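Local coordinates for protein HTH-type transcriptional regulator mcbR (Escherichia coli UMEA 3718-1, PDB 4P9F) that represses expression of McbA by binding to its promoter region, preventing colanic acid overproduction and mucoidy, and is important for biofilm formation, at residues A22-A27 against G159-Y164; L86-V91 against G193-L198; L131-I136 against E177-L182. All blocks are in the same frame, centred on the assembly; numbering follows the deposited sequence.

Interaction 1 (A22-A27 against G159-Y164); sequences ALKPGA and GLHYLY
His-161 and Lys-24 carry this contact, the imidazole lying with one face under the start of the lysine side chain. CB of Lys-24 stands over the ring of His-161, 3.8 Å from its centroid and 16° off the normal, which makes a CH-pi contact shifted somewhat toward the NE2 and CD2 rim. The lysine chain is extended, with CG anti to its backbone N (chi1 -174°), and CG continues past the rim at 3.7 Å from CD2 of His-161. In His-161, CG anti to the backbone N (chi1 -173°) starts the ring toward the loop. CB of His-161 meets CD of Pro-25 at 4.0 Å. ND1 of His-161 is hydrogen-bonded to the carbonyl O of Gly-21, just ahead of 22-27, and this bond probably limits the rotation of the imidazole. Tyr-164 follows the same pattern: its hydroxyl bonds the carbonyl O of Ile-20, while CE2 of Tyr-164 lies 4.2 Å from N of Ala-22. A type II turn begins at Lys-24. The loop from helix 6-19 of the GntR-family DNA-binding region thus rests on segment 159-164, which leads into a helix of the FCD region. At this surface contact between the two regions, dispersion against one imidazole supplements side-chain bonds to two backbone carbonyls.

Interaction 2 (L86-V91 against G193-L198); sequences LELMAV and GCRHCL
Within the all-helical FCD region, helix 73-95 and helix 191-210 pack here while running in roughly opposite directions, with 144° between their N-to-C directions and the axes of the short segments 9.3 Å apart at closest approach. Leu-88 and Arg-195 form one half of the interface. The guanidinium lies flat against the leucine, with CB of Leu-88 over its centre, 3.5 Å from CZ of Arg-195. A bend at chi3 of Arg-195 (137°) places NE near Leu-88, and NH1 of Arg-195 lies 3.7 Å from CD1 of Leu-88. The other half is aliphatic. CD2 of Leu-198 sits 3.7 Å from CB of Val-91, and the same methyl is 3.9 Å from CD2 of Leu-88, the two leucine side chains lying alongside each other and pointing opposite ways. CG2 of Val-91 adds CB of Cys-194 at 4.1 Å, while Cys-194 also packs on helix 177-187. An alanine in place of Arg-195 would probably leave CB of Leu-88 without the flat cover of the guanidinium and open a gap beside CG1 of Val-91. Glu-87 turns its carboxylate elsewhere, to Arg-83, Tyr-137 and Trp-153. Beyond this face, Leu-86 and Met-89, a selenomethionine, pack on the second subunit. The chemistry implies a helix pair joined by dispersion, in which an arginine offers the flat face of its guanidinium to CB of Leu-88.

Interaction 3 (L131-I136 against E177-L182); sequences LFRLAI and ENYHLL
Helices 122-138 and 177-187 run nearly parallel here, their short segments at 17° and their axes 12.6 Å apart, so that long side chains must bridge the gap within the FCD helical bundle. Phe-132 and Tyr-179 do most of this. They form an offset edge-to-face pair, the edge of Tyr-179 directed at the face of Phe-132, with centroids 5.8 Å apart and planes at 60°. CD2 of Tyr-179 lies 3.8 Å from both CD2 and CE2 of Phe-132. CG of Phe-132 is anti to its backbone N (chi1 177°), which starts the ring out across the gap between the helices. Leu-182 joins the pair from the rim: its CD2 lies at the edge of the Phe-132 ring, near the ring plane, 4.0 Å from CE2. Leu-110 of helix 100-119 touches both aromatic residues, and Ile-201 of helix 191-210 also packs on Tyr-179. The polar ends are held separately. The hydroxyl of Tyr-179 is hydrogen-bonded to ND2 of Asn-205, while NH1 of Arg-133 makes a salt bridge with Glu-87, so these buried groups draw on partners in helices 191-210 and 73-95. Arg-133 nevertheless brings NH2 to 4.1 Å from OH of Tyr-179, which stands at the edge of the guanidinium. One turn beyond Phe-132, CD1 of Ile-136 meets CD2 of Leu-182 tip to tip at 4.0 Å.

Following the chain from the N terminus, 22-27 comes first, in the loop after helix 6-19, and 86-91 next, on helix 73-95. Interaction 3 then opens at 131-136, before interaction 1 closes at 159-164, so those two loops cross. Interaction 3 closes at 177-182, and interaction 2 closes last, at 193-198; the loop of interaction 2 therefore encloses that of interaction 3 and crosses that of interaction 1. Interaction 1 joins the GntR-family region to the FCD region. Interactions 2 and 3, with centres 10 Å apart, bind the FCD helices together and touch through a salt bridge and packing, whereas interaction 1 lies across the chain's centre from both.

Interaction 1 (A22-A27 against G159-Y164)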
loop_
_atom_site.group_PDB
_atom_site.type_symbol
_atom_site.label_atom_id
_atom_site.label_comp_id
_atom_site.label_asym_id
_atom_site.label_seq_id
_atom_site.Cartn_x
_atom_site.Cartn_y
_atom_site.Cartn_z
ATOM N N ALA A 22 19.591 5.974 1.152
ATOM C CA ALA A 22 20.945 5.632 0.732
ATOM C C ALA A 22 21.105 5.657 -0.792
ATOM O O ALA A 22 22.214 5.794 -1.305
ATOM C CB ALA A 22 21.338 4.242 1.282
ATOM N N LEU A 23 20.000 5.569 -1.521
ATOM C CA LEU A 23 20.093 5.575 -2.980
ATOM C C LEU A 23 19.565 6.895 -3.522
ATOM O O LEU A 23 18.471 7.340 -3.164
ATOM C CB LEU A 23 19.308 4.405 -3.581
ATOM C CG LEU A 23 19.765 3.032 -3.067
ATOM C CD1 LEU A 23 18.965 1.925 -3.708
ATOM C CD2 LEU A 23 21.241 2.836 -3.302
ATOM N N LYS A 24 20.348 7.515 -4.395
ATOM C CA LYS A 24 20.009 8.824 -4.935
ATOM C C LYS A 24 18.926 8.713 -6.008
ATOM O O LYS A 24 18.987 7.824 -6.848
ATOM C CB LYS A 24 21.267 9.481 -5.518
ATOM C CG LYS A 24 21.068 10.911 -5.991
ATOM C CD LYS A 24 22.405 11.526 -6.363
ATOM C CE LYS A 24 22.261 12.990 -6.739
ATOM N NZ LYS A 24 23.593 13.592 -7.034
ATOM N N PRO A 25 17.941 9.629 -5.987
ATOM C CA PRO A 25 16.940 9.676 -7.055
ATOM C C PRO A 25 17.616 9.692 -8.423
ATOM O O PRO A 25 18.616 10.389 -8.606
ATOM C CB PRO A 25 16.213 11.004 -6.797
ATOM C CG PRO A 25 16.360 11.226 -5.350
ATOM C CD PRO A 25 17.702 10.663 -4.961
ATOM N N GLY A 26 17.118 8.884 -9.351
ATOM C CA GLY A 26 17.676 8.876 -10.696
ATOM C C GLY A 26 18.872 7.952 -10.909
ATOM O O GLY A 26 19.261 7.731 -12.056
ATOM N N ALA A 27 19.466 7.427 -9.831
ATOM C CA ALA A 27 20.664 6.598 -9.978
ATOM C C ALA A 27 20.411 5.354 -10.816
ATOM O O ALA A 27 19.366 4.699 -10.697
ATOM C CB ALA A 27 21.210 6.176 -8.608
ATOM N N GLY A 159 13.753 10.517 -1.520
ATOM C CA GLY A 159 13.608 11.891 -1.081
ATOM C C GLY A 159 14.436 12.174 0.171
ATOM O O GLY A 159 14.667 13.333 0.506
ATOM N N LEU A 160 14.912 11.119 0.839
ATOM C CA LEU A 160 15.698 11.254 2.077
ATOM C C LEU A 160 17.201 11.388 1.802
ATOM O O LEU A 160 17.990 11.709 2.695
ATOM C CB LEU A 160 15.459 10.052 3.013
ATOM C CG LEU A 160 14.275 10.136 3.981
ATOM C CD1 LEU A 160 12.950 10.100 3.245
ATOM C CD2 LEU A 160 14.371 9.035 5.028
ATOM N N HIS A 161 17.594 11.162 0.554
ATOM C CA HIS A 161 19.010 11.213 0.200
ATOM C C HIS A 161 19.587 12.598 0.480
ATOM O O HIS A 161 20.767 12.736 0.800
ATOM C CB HIS A 161 19.201 10.854 -1.266
ATOM C CG HIS A 161 20.634 10.712 -1.669
ATOM N ND1 HIS A 161 21.397 9.616 -1.331
ATOM C CD2 HIS A 161 21.442 11.527 -2.389
ATOM C CE1 HIS A 161 22.611 9.756 -1.836
ATOM N NE2 HIS A 161 22.663 10.906 -2.478
ATOM N N TYR A 162 18.729 13.607 0.387
ATOM C CA TYR A 162 19.080 14.993 0.674
ATOM C C TYR A 162 19.638 15.194 2.088
ATOM O O TYR A 162 20.524 16.023 2.310
ATOM C CB TYR A 162 17.835 15.857 0.475
ATOM C CG TYR A 162 17.909 17.256 1.047
ATOM C CD1 TYR A 162 18.605 18.265 0.379
ATOM C CD2 TYR A 162 17.268 17.576 2.235
ATOM C CE1 TYR A 162 18.654 19.540 0.878
ATOM C CE2 TYR A 162 17.316 18.859 2.747
ATOM C CZ TYR A 162 18.013 19.835 2.068
ATOM O OH TYR A 162 18.062 21.105 2.584
ATOM N N LEU A 163 19.140 14.406 3.036
ATOM C CA LEU A 163 19.551 14.514 4.438
ATOM C C LEU A 163 21.050 14.311 4.670
ATOM O O LEU A 163 21.656 14.996 5.504
ATOM C CB LEU A 163 18.775 13.504 5.291
ATOM C CG LEU A 163 17.253 13.685 5.290
ATOM C CD1 LEU A 163 16.555 12.601 6.112
ATOM C CD2 LEU A 163 16.898 15.074 5.801
ATOM N N TYR A 164 21.648 13.382 3.932
ATOM C CA TYR A 164 23.041 13.057 4.158
ATOM C C TYR A 164 23.950 14.194 3.732
ATOM O O TYR A 164 24.947 14.476 4.391
ATOM C CB TYR A 164 23.414 11.769 3.413
ATOM C CG TYR A 164 22.709 10.551 3.962
ATOM C CD1 TYR A 164 23.205 9.892 5.077
ATOM C CD2 TYR A 164 21.543 10.067 3.375
ATOM C CE1 TYR A 164 22.577 8.795 5.592
ATOM C CE2 TYR A 164 20.894 8.951 3.886
ATOM C CZ TYR A 164 21.421 8.321 5.001
ATOM O OH TYR A 164 20.817 7.208 5.536
#

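Interaction 2 (L86-V91 against G193-L198)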
loop_
_atom_site.group_PDB
_atom_site.type_symbol
_atom_site.label_atom_id
_atom_site.label_comp_id
_atom_site.label_asym_id
_atom_site.label_seq_id
_atom_site.Cartn_x
_atom_site.Cartn_y
_atom_site.Cartn_z
ATOM N N LEU A 86 -2.477 6.262 7.409
ATOM C CA LEU A 86 -2.158 4.879 7.755
ATOM C C LEU A 86 -1.364 4.773 9.047
ATOM O O LEU A 86 -1.627 3.890 9.869
ATOM C CB LEU A 86 -1.377 4.217 6.622
ATOM C CG LEU A 86 -2.144 4.130 5.292
ATOM C CD1 LEU A 86 -1.371 3.345 4.209
ATOM C CD2 LEU A 86 -3.559 3.553 5.495
ATOM N N GLU A 87 -0.394 5.667 9.234
ATOM C CA GLU A 87 0.462 5.609 10.412
ATOM C C GLU A 87 -0.296 6.030 11.688
ATOM O O GLU A 87 -0.103 5.445 12.749
ATOM C CB GLU A 87 1.715 6.477 10.197
ATOM C CG GLU A 87 2.649 5.903 9.093
ATOM C CD GLU A 87 4.011 6.598 9.021
ATOM O OE1 GLU A 87 4.641 6.825 10.073
ATOM O OE2 GLU A 87 4.443 6.926 7.914
ATOM N N LEU A 88 -1.186 7.011 11.562
ATOM C CA LEU A 88 -2.023 7.416 12.679
ATOM C C LEU A 88 -2.994 6.291 13.046
ATOM O O LEU A 88 -3.301 6.074 14.218
ATOM C CB LEU A 88 -2.786 8.696 12.344
ATOM C CG LEU A 88 -1.923 9.965 12.245
ATOM C CD1 LEU A 88 -2.788 11.211 12.094
ATOM C CD2 LEU A 88 -1.018 10.082 13.442
HETATM N N MSE A 89 -3.480 5.580 12.037
HETATM C CA MSE A 89 -4.341 4.422 12.275
HETATM C C MSE A 89 -3.564 3.317 12.978
HETATM O O MSE A 89 -4.051 2.714 13.945
HETATM C CB MSE A 89 -4.920 3.884 10.954
HETATM C CG MSE A 89 -5.830 2.664 11.105
HETATM SE SE MSE A 89 -6.256 1.842 9.348
HETATM C CE MSE A 89 -5.946 3.388 8.208
ATOM N N ALA A 90 -2.360 3.049 12.481
ATOM C CA ALA A 90 -1.500 2.054 13.093
ATOM C C ALA A 90 -1.198 2.396 14.553
ATOM O O ALA A 90 -1.300 1.535 15.427
ATOM C CB ALA A 90 -0.184 1.905 12.298
ATOM N N VAL A 91 -0.831 3.645 14.825
ATOM C CA VAL A 91 -0.436 3.995 16.196
ATOM C C VAL A 91 -1.620 3.898 17.168
ATOM O O VAL A 91 -1.429 3.479 18.301
ATOM C CB VAL A 91 0.213 5.418 16.270
ATOM C CG1 VAL A 91 -0.827 6.535 16.188
ATOM C CG2 VAL A 91 1.035 5.556 17.532
ATOM N N GLY A 193 -3.465 11.577 22.199
ATOM C CA GLY A 193 -2.130 12.090 22.462
ATOM C C GLY A 193 -1.098 11.401 21.568
ATOM O O GLY A 193 -0.138 12.024 21.117
ATOM N N CYS A 194 -1.276 10.105 21.337
ATOM C CA CYS A 194 -0.366 9.361 20.458
ATOM C C CYS A 194 -0.466 9.873 19.032
ATOM O O CYS A 194 0.543 10.059 18.351
ATOM C CB CYS A 194 -0.665 7.859 20.495
ATOM S SG CYS A 194 -0.215 7.018 22.023
ATOM N N ARG A 195 -1.695 10.098 18.578
ATOM C CA ARG A 195 -1.911 10.618 17.230
ATOM C C ARG A 195 -1.317 12.008 17.070
ATOM O O ARG A 195 -0.674 12.313 16.057
ATOM C CB ARG A 195 -3.398 10.628 16.871
ATOM C CG ARG A 195 -3.959 9.236 16.564
ATOM C CD ARG A 195 -5.439 9.304 16.198
ATOM N NE ARG A 195 -5.740 8.443 15.055
ATOM C CZ ARG A 195 -6.002 8.881 13.826
ATOM N NH1 ARG A 195 -6.028 10.182 13.563
ATOM N NH2 ARG A 195 -6.251 8.010 12.857
ATOM N N HIS A 196 -1.516 12.842 18.082
ATOM C CA HIS A 196 -0.993 14.193 18.062
ATOM C C HIS A 196 0.552 14.215 18.026
ATOM O O HIS A 196 1.135 14.932 17.224
ATOM C CB HIS A 196 -1.518 14.970 19.281
ATOM C CG HIS A 196 -0.907 16.328 19.442
ATOM N ND1 HIS A 196 0.267 16.539 20.135
ATOM C CD2 HIS A 196 -1.305 17.545 19.000
ATOM C CE1 HIS A 196 0.567 17.826 20.112
ATOM N NE2 HIS A 196 -0.374 18.456 19.430
ATOM N N CYS A 197 1.208 13.430 18.885
ATOM C CA CYS A 197 2.672 13.387 18.917
ATOM C C CYS A 197 3.243 12.845 17.601
ATOM O O CYS A 197 4.208 13.381 17.061
ATOM C CB CYS A 197 3.172 12.542 20.106
ATOM S SG CYS A 197 2.858 13.364 21.720
ATOM N N LEU A 198 2.628 11.787 17.086
ATOM C CA LEU A 198 3.097 11.200 15.846
ATOM C C LEU A 198 2.888 12.177 14.683
ATOM O O LEU A 198 3.748 12.297 13.818
ATOM C CB LEU A 198 2.385 9.881 15.563
ATOM C CG LEU A 198 2.876 9.137 14.316
ATOM C CD1 LEU A 198 4.397 8.882 14.391
ATOM C CD2 LEU A 198 2.093 7.818 14.131
#

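Interaction 3 (L131-I136 against E177-L182)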
loop_
_atom_site.group_PDB
_atom_site.type_symbol
_atom_site.label_atom_id
_atom_site.label_comp_id
_atom_site.label_asym_id
_atom_site.label_seq_id
_atom_site.Cartn_x
_atom_site.Cartn_y
_atom_site.Cartn_z
ATOM N N LEU A 131 12.856 1.974 12.844
ATOM C CA LEU A 131 12.719 0.803 13.703
ATOM C C LEU A 131 11.783 1.091 14.875
ATOM O O LEU A 131 10.999 0.244 15.293
ATOM C CB LEU A 131 14.095 0.388 14.224
ATOM C CG LEU A 131 15.005 -0.353 13.246
ATOM C CD1 LEU A 131 16.319 -0.709 13.919
ATOM C CD2 LEU A 131 14.327 -1.589 12.666
ATOM N N PHE A 132 11.888 2.299 15.408
ATOM C CA PHE A 132 11.056 2.736 16.517
ATOM C C PHE A 132 9.581 2.755 16.103
ATOM O O PHE A 132 8.727 2.154 16.761
ATOM C CB PHE A 132 11.518 4.122 16.989
ATOM C CG PHE A 132 10.677 4.726 18.093
ATOM C CD1 PHE A 132 10.864 4.345 19.419
ATOM C CD2 PHE A 132 9.725 5.693 17.804
ATOM C CE1 PHE A 132 10.101 4.901 20.441
ATOM C CE2 PHE A 132 8.955 6.270 18.825
ATOM C CZ PHE A 132 9.142 5.870 20.144
ATOM N N ARG A 133 9.275 3.432 15.004
ATOM C CA ARG A 133 7.877 3.536 14.605
ATOM C C ARG A 133 7.318 2.176 14.171
ATOM O O ARG A 133 6.182 1.834 14.484
ATOM C CB ARG A 133 7.685 4.554 13.476
ATOM C CG ARG A 133 7.567 6.015 13.953
ATOM C CD ARG A 133 7.155 6.914 12.779
ATOM N NE ARG A 133 8.112 7.952 12.444
ATOM C CZ ARG A 133 7.963 8.769 11.410
ATOM N NH1 ARG A 133 6.898 8.647 10.630
ATOM N NH2 ARG A 133 8.874 9.700 11.151
ATOM N N LEU A 134 8.133 1.383 13.487
ATOM C CA LEU A 134 7.675 0.080 13.027
ATOM C C LEU A 134 7.403 -0.867 14.192
ATOM O O LEU A 134 6.450 -1.636 14.149
ATOM C CB LEU A 134 8.697 -0.536 12.078
ATOM C CG LEU A 134 8.152 -1.627 11.163
ATOM C CD1 LEU A 134 6.932 -1.136 10.423
ATOM C CD2 LEU A 134 9.224 -2.075 10.196
ATOM N N ALA A 135 8.225 -0.790 15.237
ATOM C CA ALA A 135 8.007 -1.574 16.438
ATOM C C ALA A 135 6.653 -1.231 17.049
ATOM O O ALA A 135 5.942 -2.108 17.552
ATOM C CB ALA A 135 9.129 -1.338 17.456
ATOM N N ILE A 136 6.303 0.046 17.014
ATOM C CA ILE A 136 4.994 0.464 17.483
ATOM C C ILE A 136 3.909 -0.130 16.592
ATOM O O ILE A 136 2.990 -0.801 17.077
ATOM C CB ILE A 136 4.854 2.008 17.494
ATOM C CG1 ILE A 136 5.839 2.631 18.497
ATOM C CG2 ILE A 136 3.430 2.413 17.848
ATOM C CD1 ILE A 136 5.964 4.153 18.361
ATOM N N GLU A 177 12.480 15.252 21.306
ATOM C CA GLU A 177 11.540 15.459 22.395
ATOM C C GLU A 177 10.150 14.938 22.011
ATOM O O GLU A 177 9.445 14.370 22.848
ATOM C CB GLU A 177 11.470 16.929 22.792
ATOM C CG GLU A 177 12.534 17.325 23.792
ATOM C CD GLU A 177 12.568 16.406 25.007
ATOM O OE1 GLU A 177 11.590 16.390 25.784
ATOM O OE2 GLU A 177 13.574 15.693 25.179
ATOM N N ASN A 178 9.757 15.127 20.755
ATOM C CA ASN A 178 8.481 14.587 20.304
ATOM C C ASN A 178 8.409 13.066 20.412
ATOM O O ASN A 178 7.325 12.520 20.622
ATOM C CB ASN A 178 8.182 15.024 18.863
ATOM C CG ASN A 178 7.618 16.444 18.782
ATOM O OD1 ASN A 178 6.907 16.898 19.683
ATOM N ND2 ASN A 178 7.928 17.145 17.699
ATOM N N TYR A 179 9.553 12.394 20.305
ATOM C CA TYR A 179 9.610 10.937 20.434
ATOM C C TYR A 179 9.401 10.529 21.898
ATOM O O TYR A 179 8.671 9.577 22.182
ATOM C CB TYR A 179 10.943 10.395 19.907
ATOM C CG TYR A 179 11.075 10.440 18.398
ATOM C CD1 TYR A 179 11.434 11.620 17.757
ATOM C CD2 TYR A 179 10.847 9.315 17.615
ATOM C CE1 TYR A 179 11.553 11.684 16.384
ATOM C CE2 TYR A 179 10.969 9.370 16.226
ATOM C CZ TYR A 179 11.323 10.564 15.625
ATOM O OH TYR A 179 11.454 10.654 14.253
ATOM N N HIS A 180 10.029 11.261 22.816
ATOM C CA HIS A 180 9.795 11.074 24.245
ATOM C C HIS A 180 8.320 11.250 24.588
ATOM O O HIS A 180 7.738 10.443 25.309
ATOM C CB HIS A 180 10.616 12.077 25.074
ATOM C CG HIS A 180 12.086 11.801 25.084
ATOM N ND1 HIS A 180 12.629 10.705 25.718
ATOM C CD2 HIS A 180 13.127 12.482 24.551
ATOM C CE1 HIS A 180 13.942 10.719 25.569
ATOM N NE2 HIS A 180 14.270 11.787 24.868
ATOM N N LEU A 181 7.713 12.293 24.024
ATOM C CA LEU A 181 6.317 12.596 24.281
ATOM C C LEU A 181 5.406 11.496 23.717
ATOM O O LEU A 181 4.424 11.118 24.341
ATOM C CB LEU A 181 5.964 13.968 23.693
ATOM C CG LEU A 181 6.600 15.164 24.413
ATOM C CD1 LEU A 181 6.247 16.477 23.725
ATOM C CD2 LEU A 181 6.130 15.195 25.872
ATOM N N LEU A 182 5.749 10.975 22.543
ATOM C CA LEU A 182 4.985 9.880 21.961
ATOM C C LEU A 182 5.055 8.630 22.846
ATOM O O LEU A 182 4.050 7.957 23.080
ATOM C CB LEU A 182 5.494 9.553 20.557
ATOM C CG LEU A 182 4.837 8.353 19.906
ATOM C CD1 LEU A 182 3.335 8.601 19.789
ATOM C CD2 LEU A 182 5.450 8.075 18.529
#